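Local coordinates for protein acetylene hydratase (Pelobacter acetylenicus, PDB 2E7Z) that catalyses the non-redox hydration of acetylene to acetaldehyde, using a tungsten-bis(molybdopterin guanine dinucleotide) cofactor and a [4Fe-4S] cluster, at residues G144-R147 and V148-S152; I517-R520 and I521-T524; L581-E584 and I585-P588; N706-P709 and E710-L713. All blocks are in the same frame, centred on the assembly; numbering follows the deposited sequence.

From the N terminus, contact 1 ends helix 140-150, contact 2 ends helix 513-520 and leads toward helix 528-531, contact 3 bends the chain into helix 588-593, and contact 4 shapes a loop ahead of strand 720-726. Each closes just a local turn; the four follow in series, with no nesting or crossing. In space contacts 1 and 4 touch, the side chain of Gln711 packing on Val145, and both lie against helix 300-314. Contact 3 is near contact 4, nearest atoms about 6 Å apart, without touching; Trp705, just ahead of contact 4, packs on Leu581. Contact 2 lies across the chain's centre from contacts 3 and 4, its centre about 54 Å from that of contact 3.

Contact 1: residues G144-R147 and V148-S152; sequences GVHR and VTHGS
Gly144 O takes the amide of Val148, one turn further along helix 140-150, at 3.1 Å. The CG1 methyl of Val148 lies 3.5 Å from the same Gly144 O, and the Val148 side chain also packs on Val565 and Phe566 of helix 564-569. Val145 O is gripped twice by Thr149, whose N and OG1 reach it from opposite faces of the carbonyl plane; OG1 lies 2.9 Å from Val145 O, brought back over the helix by a chi1 of -53°, and also bonds Arg305 NH1. His146 O accepts His150 N at 2.7 Å and sits over the centre of the His150 ring. The two imidazoles lie side by side, planes 70° apart, His146 ND1 being 3.5 Å from His150 CE1; His146 ND1 is itself bonded to Ser154 N. Past the last turn, Gly151 is the first residue to leave helical geometry, at a positive phi of 82°, which glycine takes up easily, and its N still reaches Arg147 O at 2.8 Å. Arg147 bends at its third torsion, and a water accepts from its NE while donating to Gly151 O, joining the guanidinium edge to the turn.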
loop_
_atom_site.group_PDB
_atom_site.type_symbol
_atom_site.label_atom_id
_atom_site.label_comp_id
_atom_site.label_asym_id
_atom_site.label_seq_id
_atom_site.Cartn_x
_atom_site.Cartn_y
_atom_site.Cartn_z
ATOM N N GLY A 144 10.342 4.809 1.315
ATOM C CA GLY A 144 11.115 5.804 2.082
ATOM C C GLY A 144 12.265 5.177 2.871
ATOM O O GLY A 144 13.394 5.685 2.865
ATOM N N VAL A 145 11.972 4.069 3.547
ATOM C CA VAL A 145 12.987 3.371 4.336
ATOM C C VAL A 145 14.080 2.799 3.422
ATOM O O VAL A 145 15.274 2.909 3.709
ATOM C CB VAL A 145 12.392 2.286 5.236
ATOM C CG1 VAL A 145 13.509 1.589 6.024
ATOM C CG2 VAL A 145 11.389 2.882 6.229
ATOM N N HIS A 146 13.665 2.187 2.315
ATOM C CA HIS A 146 14.648 1.679 1.344
ATOM C C HIS A 146 15.515 2.799 0.817
ATOM O O HIS A 146 16.716 2.636 0.625
ATOM C CB HIS A 146 13.955 1.024 0.153
ATOM C CG HIS A 146 13.451 -0.354 0.415
ATOM N ND1 HIS A 146 13.547 -1.364 -0.521
ATOM C CD2 HIS A 146 12.785 -0.879 1.472
ATOM C CE1 HIS A 146 12.985 -2.457 -0.039
ATOM N NE2 HIS A 146 12.511 -2.187 1.168
ATOM N N ARG A 147 14.922 3.964 0.604
ATOM C CA ARG A 147 15.656 5.082 0.034
ATOM C C ARG A 147 16.714 5.655 0.959
ATOM O O ARG A 147 17.836 5.957 0.530
ATOM C CB ARG A 147 14.693 6.144 -0.410
ATOM C CG ARG A 147 14.042 5.723 -1.697
ATOM C CD ARG A 147 13.202 6.805 -2.209
ATOM N NE ARG A 147 14.001 7.942 -2.661
ATOM C CZ ARG A 147 13.493 9.119 -2.984
ATOM N NH1 ARG A 147 12.153 9.308 -2.922
ATOM N NH2 ARG A 147 14.321 10.075 -3.399
ATOM N N VAL A 148 16.404 5.766 2.241
ATOM C CA VAL A 148 17.453 6.232 3.165
ATOM C C VAL A 148 18.575 5.203 3.325
ATOM O O VAL A 148 19.723 5.555 3.666
ATOM C CB VAL A 148 16.913 6.655 4.556
ATOM C CG1 VAL A 148 15.834 7.724 4.398
ATOM C CG2 VAL A 148 16.413 5.459 5.377
ATOM N N THR A 149 18.255 3.934 3.073
ATOM C CA THR A 149 19.226 2.857 3.253
ATOM C C THR A 149 20.051 2.650 1.989
ATOM O O THR A 149 21.274 2.518 2.064
ATOM C CB THR A 149 18.548 1.531 3.657
ATOM O OG1 THR A 149 17.701 1.728 4.798
ATOM C CG2 THR A 149 19.602 0.470 3.997
ATOM N N HIS A 150 19.387 2.613 0.826
ATOM C CA HIS A 150 20.096 2.330 -0.430
ATOM C C HIS A 150 19.501 3.038 -1.632
ATOM O O HIS A 150 19.677 2.582 -2.769
ATOM C CB HIS A 150 20.218 0.823 -0.693
ATOM C CG HIS A 150 18.952 0.071 -0.468
ATOM N ND1 HIS A 150 17.885 0.132 -1.342
ATOM C CD2 HIS A 150 18.562 -0.735 0.546
ATOM C CE1 HIS A 150 16.902 -0.620 -0.880
ATOM N NE2 HIS A 150 17.290 -1.162 0.260
ATOM N N GLY A 151 18.817 4.152 -1.385
ATOM C CA GLY A 151 18.507 5.117 -2.432
ATOM C C GLY A 151 17.315 4.861 -3.343
ATOM O O GLY A 151 16.940 5.727 -4.136
ATOM N N SER A 152 16.754 3.665 -3.244
ATOM C CA SER A 152 15.695 3.217 -4.145
ATOM C C SER A 152 15.100 1.927 -3.612
ATOM O O SER A 152 15.828 1.069 -3.075
ATOM C CB SER A 152 16.295 2.961 -5.527
ATOM O OG SER A 152 15.282 2.703 -6.480
HETATM O O HOH W 1 16.927 8.225 -2.819
#

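Contact 2: residues I517-R520 and I521-T524; sequences INYR and ISPT
Ser522 grips Tyr519 O twice. Its hydroxyl donates at 2.6 Å from OG to Tyr519 O, lying in the carbonyl plane on a lone pair, whereas the backbone N of Ser522, 3.0 Å from Tyr519 O, comes from well above that plane. The hydroxyl can do this because chi1 is 60°, with OG between the backbone N and the carbonyl carbon; a small polar serine is well matched to folding back on its own chain. One residue earlier, Ile521 N still makes the helical bond to Ile517 O at 3.1 Å. The reach thus drops from four residues to three: helix 513-520 ends and a 3-10 segment takes over, where Pro523, which has no N-H to offer, follows, its CD resting 3.7 Å from Arg520 O. Thr524 repeats the double grip, its N and OG1 both donating to Ile521 O, with OG1 at 2.7 Å. Branched Ile521 lays CG1 3.5 Å from Ile517 O and runs CD1 alongside Asn518, 3.9 Å from OD1. Cut back to an alanine, this position would lose CG1, CG2 and CD1, which is likely to uncover Ile517 O and open a gap beside Tyr531 of helix 528-531. Further out, Trp528 N holds Asn518 OD1 in place. Arg520 reaches the other way, its NH1 bonding Val332 O, and Tyr519 leans on Ile337 and meets the ring of Trp510.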
loop_
_atom_site.group_PDB
_atom_site.type_symbol
_atom_site.label_atom_id
_atom_site.label_comp_id
_atom_site.label_asym_id
_atom_site.label_seq_id
_atom_site.Cartn_x
_atom_site.Cartn_y
_atom_site.Cartn_z
ATOM N N ILE A 517 -0.573 9.557 -22.571
ATOM C CA ILE A 517 0.095 8.271 -22.803
ATOM C C ILE A 517 1.207 8.413 -23.861
ATOM O O ILE A 517 2.338 7.977 -23.655
ATOM C CB ILE A 517 -0.932 7.156 -23.182
ATOM C CG1 ILE A 517 -1.742 6.722 -21.947
ATOM C CG2 ILE A 517 -0.199 5.982 -23.817
ATOM C CD1 ILE A 517 -3.007 5.878 -22.284
ATOM N N ASN A 518 0.897 9.050 -24.976
ATOM C CA ASN A 518 1.893 9.183 -26.030
ATOM C C ASN A 518 3.062 10.018 -25.568
ATOM O O ASN A 518 4.189 9.780 -26.007
ATOM C CB ASN A 518 1.247 9.752 -27.295
ATOM C CG ASN A 518 0.473 8.708 -28.046
ATOM O OD1 ASN A 518 0.803 7.534 -27.983
ATOM N ND2 ASN A 518 -0.561 9.133 -28.765
ATOM N N TYR A 519 2.809 10.971 -24.676
ATOM C CA TYR A 519 3.916 11.736 -24.080
ATOM C C TYR A 519 4.788 10.864 -23.159
ATOM O O TYR A 519 6.018 10.885 -23.246
ATOM C CB TYR A 519 3.389 12.967 -23.327
ATOM C CG TYR A 519 4.519 13.776 -22.686
ATOM C CD1 TYR A 519 5.483 14.422 -23.457
ATOM C CD2 TYR A 519 4.631 13.862 -21.293
ATOM C CE1 TYR A 519 6.522 15.120 -22.851
ATOM C CE2 TYR A 519 5.654 14.576 -20.685
ATOM C CZ TYR A 519 6.588 15.200 -21.473
ATOM O OH TYR A 519 7.615 15.892 -20.859
ATOM N N ARG A 520 4.145 10.067 -22.297
ATOM C CA ARG A 520 4.878 9.161 -21.425
ATOM C C ARG A 520 5.844 8.272 -22.233
ATOM O O ARG A 520 6.989 8.070 -21.826
ATOM C CB ARG A 520 3.866 8.341 -20.613
ATOM C CG ARG A 520 4.400 7.230 -19.740
ATOM C CD ARG A 520 5.084 7.754 -18.459
ATOM N NE ARG A 520 5.237 6.624 -17.522
ATOM C CZ ARG A 520 6.300 6.360 -16.754
ATOM N NH1 ARG A 520 7.421 7.101 -16.762
ATOM N NH2 ARG A 520 6.260 5.273 -16.004
ATOM N N ILE A 521 5.376 7.742 -23.375
ATOM C CA ILE A 521 6.218 6.870 -24.196
ATOM C C ILE A 521 7.000 7.581 -25.290
ATOM O O ILE A 521 7.675 6.923 -26.089
ATOM C CB ILE A 521 5.393 5.691 -24.798
ATOM C CG1 ILE A 521 4.375 6.216 -25.820
ATOM C CG2 ILE A 521 4.759 4.902 -23.679
ATOM C CD1 ILE A 521 3.536 5.136 -26.521
ATOM N N SER A 522 6.939 8.913 -25.311
ATOM C CA SER A 522 7.529 9.660 -26.418
ATOM C C SER A 522 9.017 9.357 -26.689
ATOM O O SER A 522 9.412 9.351 -27.855
ATOM C CB SER A 522 7.234 11.156 -26.274
ATOM O OG SER A 522 7.763 11.665 -25.069
ATOM N N PRO A 523 9.852 9.079 -25.654
ATOM C CA PRO A 523 11.273 8.830 -25.992
ATOM C C PRO A 523 11.481 7.581 -26.866
ATOM O O PRO A 523 12.525 7.464 -27.509
ATOM C CB PRO A 523 11.932 8.675 -24.624
ATOM C CG PRO A 523 11.004 9.357 -23.668
ATOM C CD PRO A 523 9.635 9.032 -24.199
ATOM N N THR A 524 10.505 6.673 -26.905
ATOM C CA THR A 524 10.595 5.448 -27.726
ATOM C C THR A 524 10.362 5.712 -29.217
ATOM O O THR A 524 10.638 4.841 -30.058
ATOM C CB THR A 524 9.531 4.380 -27.297
ATOM O OG1 THR A 524 8.230 4.809 -27.701
ATOM C CG2 THR A 524 9.539 4.132 -25.775
#

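Contact 3: residues L581-E584 and I585-P588; sequences LQTE and ISDP
Two side-chain hydroxyls exchange backbone hydrogen bonds across this turn. Thr583 OG1 accepts from Ser586 N at 3.2 Å, nearly straight at 166°, and from Ile585 N at 3.1 Å; in return Thr583 N donates to Ser586 OG at 2.9 Å. At a chi1 of 75° the threonine OG1 stands between the backbone N and the carbonyl carbon, turned to the Ile585 and Ser586 amides. Both oxygens have further partners: Thr583 OG1 bonds Glu579 OE2, and Ser586 OG bonds Pro580 O. A valine in place of Thr583 would probably leave the amides of Ile585 and Ser586 without their acceptor and Glu579 without its mate. Among backbone bonds, Asp587 N closes the turn on Thr583 O at 2.8 Å. Through solvent, one water donates both to Leu581 O and to Asp587 OD2, 2.7 Å from that OD2, so the carboxylate is tied back to Leu581, six residues earlier. By van der Waals contact, the Pro588 ring rests on the preceding turn, CD 3.4 Å from Glu584 O. Asp587 then serves as N-cap, its OD1 taking Leu590 N, and Pro588 loses nothing by lacking an amide hydrogen in the first turn of helix 588-593. The reciprocal Thr583-Ser586 pairing has the pattern of a capping box, with the N-cap of the helix proper directly after it.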
loop_
_atom_site.group_PDB
_atom_site.type_symbol
_atom_site.label_atom_id
_atom_site.label_comp_id
_atom_site.label_asym_id
_atom_site.label_seq_id
_atom_site.Cartn_x
_atom_site.Cartn_y
_atom_site.Cartn_z
ATOM N N LEU A 581 3.425 -1.062 23.125
ATOM C CA LEU A 581 2.963 -0.577 24.430
ATOM C C LEU A 581 1.658 -1.187 24.941
ATOM O O LEU A 581 1.272 -0.938 26.090
ATOM C CB LEU A 581 2.938 0.965 24.438
ATOM C CG LEU A 581 4.297 1.624 24.153
ATOM C CD1 LEU A 581 4.196 3.149 24.066
ATOM C CD2 LEU A 581 5.350 1.211 25.198
ATOM N N GLN A 582 1.016 -2.006 24.108
ATOM C CA GLN A 582 -0.200 -2.745 24.447
ATOM C C GLN A 582 -0.088 -4.224 24.121
ATOM O O GLN A 582 -0.692 -4.720 23.164
ATOM C CB GLN A 582 -1.428 -2.178 23.716
ATOM C CG GLN A 582 -2.184 -1.179 24.500
ATOM C CD GLN A 582 -3.607 -0.939 24.002
ATOM O OE1 GLN A 582 -4.265 -0.010 24.457
ATOM N NE2 GLN A 582 -4.084 -1.767 23.076
ATOM N N THR A 583 0.679 -4.936 24.934
ATOM C CA THR A 583 0.750 -6.374 24.811
ATOM C C THR A 583 0.713 -6.983 26.198
ATOM O O THR A 583 0.667 -6.267 27.206
ATOM C CB THR A 583 2.034 -6.849 24.084
ATOM O OG1 THR A 583 3.163 -6.735 24.965
ATOM C CG2 THR A 583 2.275 -6.038 22.801
ATOM N N GLU A 584 0.758 -8.308 26.246
ATOM C CA GLU A 584 0.790 -9.014 27.526
ATOM C C GLU A 584 2.123 -8.823 28.253
ATOM O O GLU A 584 2.183 -8.963 29.482
ATOM C CB GLU A 584 0.440 -10.492 27.337
ATOM C CG GLU A 584 -0.994 -10.698 26.849
ATOM C CD GLU A 584 -1.267 -12.109 26.356
ATOM O OE1 GLU A 584 -1.204 -12.336 25.118
ATOM O OE2 GLU A 584 -1.542 -12.986 27.212
ATOM N N ILE A 585 3.173 -8.477 27.507
ATOM C CA ILE A 585 4.496 -8.184 28.083
ATOM C C ILE A 585 4.549 -6.764 28.659
ATOM O O ILE A 585 4.990 -6.554 29.792
ATOM C CB ILE A 585 5.645 -8.394 27.045
ATOM C CG1 ILE A 585 5.658 -9.834 26.494
ATOM C CG2 ILE A 585 7.015 -7.960 27.605
ATOM C CD1 ILE A 585 5.837 -10.941 27.538
ATOM N N SER A 586 4.080 -5.786 27.886
ATOM C CA SER A 586 4.191 -4.398 28.291
ATOM C C SER A 586 3.074 -3.983 29.246
ATOM O O SER A 586 3.247 -3.042 30.029
ATOM C CB SER A 586 4.177 -3.507 27.054
ATOM O OG SER A 586 3.023 -3.766 26.280
ATOM N N ASP A 587 1.927 -4.657 29.158
ATOM C CA ASP A 587 0.773 -4.313 29.984
ATOM C C ASP A 587 -0.079 -5.532 30.356
ATOM O O ASP A 587 -1.239 -5.654 29.945
ATOM C CB ASP A 587 -0.075 -3.215 29.302
ATOM C CG ASP A 587 -0.892 -2.389 30.305
ATOM O OD1 ASP A 587 -1.160 -2.872 31.432
ATOM O OD2 ASP A 587 -1.271 -1.254 29.955
ATOM N N PRO A 588 0.487 -6.439 31.185
ATOM C CA PRO A 588 -0.293 -7.607 31.623
ATOM C C PRO A 588 -1.582 -7.244 32.360
ATOM O O PRO A 588 -2.565 -7.989 32.279
ATOM C CB PRO A 588 0.672 -8.354 32.554
ATOM C CG PRO A 588 1.771 -7.342 32.905
ATOM C CD PRO A 588 1.866 -6.439 31.715
HETATM O O HOH W 2 -0.933 -0.188 27.536
#

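Contact 4: residues N706-P709 and E710-L713; sequences NLDP and EQGL
Asp708 OD1 accepts the amide of Gln711 at 2.9 Å, using the lone pair that faces away from its other oxygen, and takes a weak bond from Glu710 N. Its carboxylate reaches them because CG stands anti to the backbone N (chi1 179°). The second oxygen, OD2, is held by Cys301 N in the first turn of helix 300-314, an end whose dipole would probably favour the negative charge. Asp708 also uses its backbone: N donates to Leu713 O at 2.8 Å, nearly straight onto the carbonyl, and O accepts Gly712 N, likewise at 2.8 Å. Side-chain oxygen to the second and third following amides, with carbonyl to the fourth, makes this an Asx motif; Pro709, having no N-H, fits directly after its aspartate. The chain reverses round it, the two halves running 146° apart, and Gly712 turns it with a positive phi that favours glycine. Leu713 O additionally meets Leu707 CA in a CA-H...O contact, and Leu713 CD1 lies 3.8 Å from Asp708 CB. Glu710 OE1 comes within 3.5 Å of Asp708 OD1, a like-charge pair that may raise the pKa of one acid; Glu710 OE2 is bonded to Tyr576 OH. Buried carbonyls find side chains: Lys298 NZ serves Leu707 O, Tyr136 OH bonds Gln711 O, and Asn390 ND2 bonds Gly712 O.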
loop_
_atom_site.group_PDB
_atom_site.type_symbol
_atom_site.label_atom_id
_atom_site.label_comp_id
_atom_site.label_asym_id
_atom_site.label_seq_id
_atom_site.Cartn_x
_atom_site.Cartn_y
_atom_site.Cartn_z
ATOM N N ASN A 706 0.507 4.305 19.478
ATOM C CA ASN A 706 0.245 3.261 18.484
ATOM C C ASN A 706 0.822 3.544 17.097
ATOM O O ASN A 706 0.461 2.851 16.138
ATOM C CB ASN A 706 -1.268 2.996 18.344
ATOM C CG ASN A 706 -1.572 1.699 17.606
ATOM O OD1 ASN A 706 -2.431 1.649 16.698
ATOM N ND2 ASN A 706 -0.914 0.651 17.987
ATOM N N LEU A 707 1.651 4.580 16.987
ATOM C CA LEU A 707 2.344 4.910 15.726
ATOM C C LEU A 707 3.801 4.501 15.714
ATOM O O LEU A 707 4.512 4.663 16.709
ATOM C CB LEU A 707 2.235 6.405 15.375
ATOM C CG LEU A 707 0.799 6.947 15.245
ATOM C CD1 LEU A 707 0.886 8.423 14.849
ATOM C CD2 LEU A 707 -0.020 6.166 14.213
ATOM N N ASP A 708 4.239 3.951 14.588
ATOM C CA ASP A 708 5.678 3.789 14.343
ATOM C C ASP A 708 6.324 5.168 14.523
ATOM O O ASP A 708 5.921 6.134 13.889
ATOM C CB ASP A 708 5.881 3.220 12.933
ATOM C CG ASP A 708 7.330 3.027 12.579
ATOM O OD1 ASP A 708 7.946 3.956 11.993
ATOM O OD2 ASP A 708 7.845 1.922 12.868
ATOM N N PRO A 709 7.278 5.298 15.468
ATOM C CA PRO A 709 7.841 6.614 15.770
ATOM C C PRO A 709 8.522 7.330 14.610
ATOM O O PRO A 709 8.494 8.555 14.550
ATOM C CB PRO A 709 8.848 6.316 16.900
ATOM C CG PRO A 709 8.299 5.127 17.566
ATOM C CD PRO A 709 7.753 4.276 16.413
ATOM N N GLU A 710 9.139 6.576 13.700
ATOM C CA GLU A 710 9.895 7.194 12.608
ATOM C C GLU A 710 9.014 7.526 11.400
ATOM O O GLU A 710 9.234 8.534 10.722
ATOM C CB GLU A 710 11.025 6.279 12.144
ATOM C CG GLU A 710 12.115 6.021 13.195
ATOM C CD GLU A 710 11.822 4.901 14.201
ATOM O OE1 GLU A 710 10.752 4.257 14.138
ATOM O OE2 GLU A 710 12.705 4.663 15.068
ATOM N N GLN A 711 8.028 6.673 11.122
ATOM C CA GLN A 711 7.193 6.863 9.928
ATOM C C GLN A 711 5.827 7.480 10.224
ATOM O O GLN A 711 5.209 8.059 9.324
ATOM C CB GLN A 711 6.979 5.530 9.216
ATOM C CG GLN A 711 8.248 4.907 8.637
ATOM C CD GLN A 711 8.067 3.442 8.383
ATOM O OE1 GLN A 711 8.028 2.615 9.328
ATOM N NE2 GLN A 711 7.991 3.084 7.129
ATOM N N GLY A 712 5.342 7.344 11.458
ATOM C CA GLY A 712 4.012 7.882 11.803
ATOM C C GLY A 712 2.853 7.095 11.215
ATOM O O GLY A 712 1.758 7.627 11.089
ATOM N N LEU A 713 3.097 5.850 10.827
ATOM C CA LEU A 713 2.045 4.942 10.376
ATOM C C LEU A 713 1.524 4.157 11.573
ATOM O O LEU A 713 2.249 3.977 12.557
ATOM C CB LEU A 713 2.567 4.011 9.268
ATOM C CG LEU A 713 3.819 3.159 9.536
ATOM C CD1 LEU A 713 3.473 1.903 10.310
ATOM C CD2 LEU A 713 4.507 2.764 8.226
#